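PDB 4IZX: ricin B-like lectin from Macrolepiota procera, which binds beta-galactosides such as lactose through a beta-trefoil lectin fold, probably serving to recognise galactose-bearing glycans. Local coordinates for residues I87-R98 against H132-P140. Residues are numbered along the deposited sequence; the frame is centred on the assembly and turned at random.
Sequences IWRDEANENAFR and HQTWTIDRP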
# COMPACT_ATOMS: atom_id res chain seq x y z
N ILE A 87 -9.12 -2.79 -4.41
CA ILE A 87 -7.95 -2.74 -5.26
C ILE A 87 -8.40 -2.86 -6.70
O ILE A 87 -9.11 -3.79 -7.04
CB ILE A 87 -6.94 -3.85 -4.89
CG1 ILE A 87 -6.53 -3.71 -3.42
CG2 ILE A 87 -5.76 -3.79 -5.84
CD1 ILE A 87 -5.52 -4.73 -2.97
N TRP A 88 -8.01 -1.89 -7.53
CA TRP A 88 -8.44 -1.85 -8.91
C TRP A 88 -7.27 -1.58 -9.80
O TRP A 88 -6.35 -0.86 -9.42
CB TRP A 88 -9.49 -0.76 -9.18
CG TRP A 88 -10.69 -0.88 -8.29
CD1 TRP A 88 -11.14 0.05 -7.39
CD2 TRP A 88 -11.59 -1.99 -8.20
NE1 TRP A 88 -12.23 -0.43 -6.72
CE2 TRP A 88 -12.54 -1.68 -7.21
CE3 TRP A 88 -11.69 -3.22 -8.87
CZ2 TRP A 88 -13.55 -2.59 -6.83
CZ3 TRP A 88 -12.69 -4.11 -8.49
CH2 TRP A 88 -13.61 -3.78 -7.49
N ARG A 89 -7.32 -2.09 -11.02
CA ARG A 89 -6.34 -1.66 -12.02
C ARG A 89 -6.46 -0.16 -12.28
O ARG A 89 -7.56 0.39 -12.32
CB ARG A 89 -6.55 -2.39 -13.33
CG ARG A 89 -6.33 -3.87 -13.23
CD ARG A 89 -4.89 -4.25 -13.26
NE ARG A 89 -4.74 -5.70 -13.23
CZ ARG A 89 -3.59 -6.35 -13.35
NH1 ARG A 89 -2.45 -5.71 -13.57
NH2 ARG A 89 -3.57 -7.67 -13.16
N ASP A 90 -5.34 0.52 -12.47
CA ASP A 90 -5.34 1.90 -12.89
C ASP A 90 -5.96 2.02 -14.27
O ASP A 90 -5.71 1.19 -15.12
CB ASP A 90 -3.92 2.45 -12.92
CG ASP A 90 -3.88 3.90 -13.39
OD1 ASP A 90 -4.47 4.76 -12.70
OD2 ASP A 90 -3.27 4.15 -14.46
N GLU A 91 -6.73 3.09 -14.51
CA GLU A 91 -7.47 3.25 -15.75
C GLU A 91 -6.52 3.48 -16.91
O GLU A 91 -6.78 3.04 -18.03
CB GLU A 91 -8.47 4.40 -15.64
CG GLU A 91 -9.28 4.64 -16.90
CD GLU A 91 -10.55 5.46 -16.65
OE1 GLU A 91 -10.78 5.89 -15.50
OE2 GLU A 91 -11.33 5.66 -17.61
N ALA A 92 -5.44 4.25 -16.69
CA ALA A 92 -4.51 4.61 -17.76
C ALA A 92 -3.49 3.51 -18.01
O ALA A 92 -3.12 3.23 -19.16
CB ALA A 92 -3.83 5.94 -17.44
N ASN A 93 -2.96 2.94 -16.93
CA ASN A 93 -1.88 1.94 -16.95
C ASN A 93 -2.40 0.61 -16.41
O ASN A 93 -2.41 0.39 -15.22
CB ASN A 93 -0.72 2.45 -16.09
CG ASN A 93 0.41 1.46 -16.01
OD1 ASN A 93 0.48 0.50 -16.79
ND2 ASN A 93 1.37 1.72 -15.10
N GLU A 94 -2.77 -0.31 -17.30
CA GLU A 94 -3.34 -1.58 -16.92
C GLU A 94 -2.36 -2.49 -16.15
O GLU A 94 -2.76 -3.50 -15.61
CB GLU A 94 -3.87 -2.29 -18.17
CG GLU A 94 -2.76 -2.75 -19.10
CD GLU A 94 -3.21 -3.50 -20.33
OE1 GLU A 94 -4.26 -3.15 -20.89
OE2 GLU A 94 -2.48 -4.42 -20.75
N ASN A 95 -1.08 -2.15 -16.14
CA ASN A 95 -0.10 -2.94 -15.41
C ASN A 95 -0.06 -2.61 -13.91
O ASN A 95 0.68 -3.23 -13.17
CB ASN A 95 1.29 -2.69 -16.01
CG ASN A 95 1.30 -2.82 -17.50
OD1 ASN A 95 1.45 -1.84 -18.28
ND2 ASN A 95 1.15 -4.05 -17.92
N ALA A 96 -0.70 -1.54 -13.54
CA ALA A 96 -0.61 -1.01 -12.21
C ALA A 96 -1.97 -0.95 -11.54
O ALA A 96 -3.00 -1.12 -12.18
CB ALA A 96 0.04 0.38 -12.23
N PHE A 97 -1.96 -0.67 -10.26
CA PHE A 97 -3.11 -0.70 -9.39
C PHE A 97 -3.22 0.57 -8.55
O PHE A 97 -2.23 1.26 -8.26
CB PHE A 97 -2.99 -1.88 -8.39
CG PHE A 97 -3.00 -3.23 -9.05
CD1 PHE A 97 -4.18 -3.91 -9.24
CD2 PHE A 97 -1.84 -3.84 -9.45
CE1 PHE A 97 -4.20 -5.19 -9.74
CE2 PHE A 97 -1.85 -5.09 -9.99
CZ PHE A 97 -3.03 -5.77 -10.12
N ARG A 98 -4.45 0.82 -8.11
CA ARG A 98 -4.76 1.77 -7.07
C ARG A 98 -5.43 1.03 -5.92
O ARG A 98 -6.17 0.06 -6.13
CB ARG A 98 -5.69 2.87 -7.60
CG ARG A 98 -4.96 3.76 -8.60
CD ARG A 98 -5.91 4.72 -9.28
NE ARG A 98 -5.21 5.58 -10.21
CZ ARG A 98 -4.67 6.74 -9.92
NH1 ARG A 98 -4.82 7.25 -8.72
NH2 ARG A 98 -4.00 7.42 -10.84
N HIS A 132 2.39 8.77 -8.59
CA HIS A 132 2.72 8.37 -7.23
C HIS A 132 1.56 7.74 -6.49
O HIS A 132 1.76 7.28 -5.37
CB HIS A 132 3.29 9.56 -6.49
CG HIS A 132 2.35 10.72 -6.44
ND1 HIS A 132 2.13 11.53 -7.52
CD2 HIS A 132 1.57 11.17 -5.44
CE1 HIS A 132 1.25 12.44 -7.18
NE2 HIS A 132 0.87 12.23 -5.93
N GLN A 133 0.37 7.72 -7.11
CA GLN A 133 -0.78 6.99 -6.60
C GLN A 133 -0.99 5.63 -7.23
O GLN A 133 -2.03 5.00 -7.00
CB GLN A 133 -2.06 7.82 -6.78
CG GLN A 133 -1.99 9.20 -6.16
CD GLN A 133 -3.35 9.82 -6.06
OE1 GLN A 133 -4.30 9.47 -6.79
NE2 GLN A 133 -3.50 10.74 -5.12
N THR A 134 -0.04 5.17 -8.05
CA THR A 134 -0.19 3.91 -8.75
C THR A 134 0.97 2.98 -8.38
O THR A 134 2.10 3.44 -8.10
CB THR A 134 -0.27 4.11 -10.27
OG1 THR A 134 0.97 4.58 -10.82
CG2 THR A 134 -1.38 5.06 -10.65
N TRP A 135 0.68 1.69 -8.38
CA TRP A 135 1.53 0.70 -7.72
C TRP A 135 1.52 -0.58 -8.53
O TRP A 135 0.47 -1.02 -8.98
CB TRP A 135 1.00 0.39 -6.30
CG TRP A 135 0.74 1.60 -5.43
CD1 TRP A 135 -0.38 2.35 -5.43
CD2 TRP A 135 1.64 2.19 -4.52
NE1 TRP A 135 -0.23 3.39 -4.55
CE2 TRP A 135 0.99 3.30 -3.96
CE3 TRP A 135 2.92 1.86 -4.05
CZ2 TRP A 135 1.56 4.07 -2.95
CZ3 TRP A 135 3.50 2.66 -3.08
CH2 TRP A 135 2.81 3.73 -2.52
N THR A 136 2.68 -1.23 -8.64
CA THR A 136 2.71 -2.61 -9.14
C THR A 136 2.66 -3.58 -7.97
O THR A 136 3.10 -3.25 -6.88
CB THR A 136 3.90 -2.88 -10.04
OG1 THR A 136 5.08 -2.63 -9.30
CG2 THR A 136 3.83 -2.03 -11.26
N ILE A 137 2.08 -4.74 -8.18
CA ILE A 137 1.95 -5.79 -7.16
C ILE A 137 2.56 -7.06 -7.77
O ILE A 137 2.01 -7.58 -8.74
CB ILE A 137 0.47 -6.00 -6.74
CG1 ILE A 137 -0.14 -4.71 -6.20
CG2 ILE A 137 0.37 -7.13 -5.74
CD1 ILE A 137 -1.63 -4.79 -5.95
N ASP A 138 3.67 -7.55 -7.23
CA ASP A 138 4.30 -8.73 -7.83
C ASP A 138 5.13 -9.47 -6.80
O ASP A 138 5.09 -9.13 -5.61
CB ASP A 138 5.02 -8.40 -9.12
CG ASP A 138 5.99 -7.34 -8.93
OD1 ASP A 138 6.42 -7.12 -7.80
OD2 ASP A 138 6.23 -6.64 -9.93
N ARG A 139 5.67 -10.61 -7.20
CA ARG A 139 6.18 -11.53 -6.21
C ARG A 139 7.46 -10.99 -5.57
O ARG A 139 8.21 -10.26 -6.20
CB ARG A 139 6.46 -12.90 -6.79
CG ARG A 139 5.23 -13.66 -7.24
CD ARG A 139 5.58 -15.13 -7.39
NE ARG A 139 4.45 -16.00 -7.64
CZ ARG A 139 4.04 -16.34 -8.85
NH1 ARG A 139 4.74 -15.97 -9.94
NH2 ARG A 139 3.00 -17.17 -8.95
N PRO A 140 7.69 -11.34 -4.30
CA PRO A 140 8.88 -10.84 -3.59
C PRO A 140 10.20 -11.38 -4.11
O PRO A 140 10.22 -12.48 -4.70
CB PRO A 140 8.66 -11.30 -2.15
CG PRO A 140 7.23 -11.64 -2.04
CD PRO A 140 6.82 -12.11 -3.41
OXT PRO A 140 11.22 -10.76 -3.80
O HOH W 1 0.84 4.05 -13.54
O HOH W 2 1.46 -5.02 -11.15
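The F97 ring receives I137 on one face: CD1 stands 3.9 Å from the ring centroid, 23° off the normal, a CH-pi contact displaced toward the CG–CD2 side. The carbonyl oxygen of W135 lies at the ring edge, near its plane. The second flat group, the R98 guanidinium, carries the T134 methyl on one face, CG2 being 3.5 Å from NH2, while its edge faces two acceptors. NE makes a salt bridge to D90 OD1 at 2.7 Å, and NH1 donates in its own plane to a lone pair of Q133 OE1 at 3.0 Å. The guanidinium and amide planes are turned 73° apart. The extended R98 chain crosses T134 obliquely and ends in a perpendicular twist about CD–NE (chi4 -89°), which lays the guanidinium over the methyl. NE2 of Q133 donates to D109 and OE1 also accepts from N107, both of strand 106-110; N107 takes a bond from R98 NH1 too. D90 probably balances the charge of R98, whose NH2 donates to W128 O. The backbones join in a single antiparallel hydrogen-bonded pair: F97 N to W135 O at 2.8 Å, and W135 N to F97 O at 2.9 Å. Waters link N93 ND2 to T134 OG1, also bonded to L131 O, and N95 O to I137 N. The contact thus fastens the hairpin of strands 86-89 and 97-100 to the last strand of the beta-trefoil, beside the benzamidine pocket that includes I87, R89 and F97.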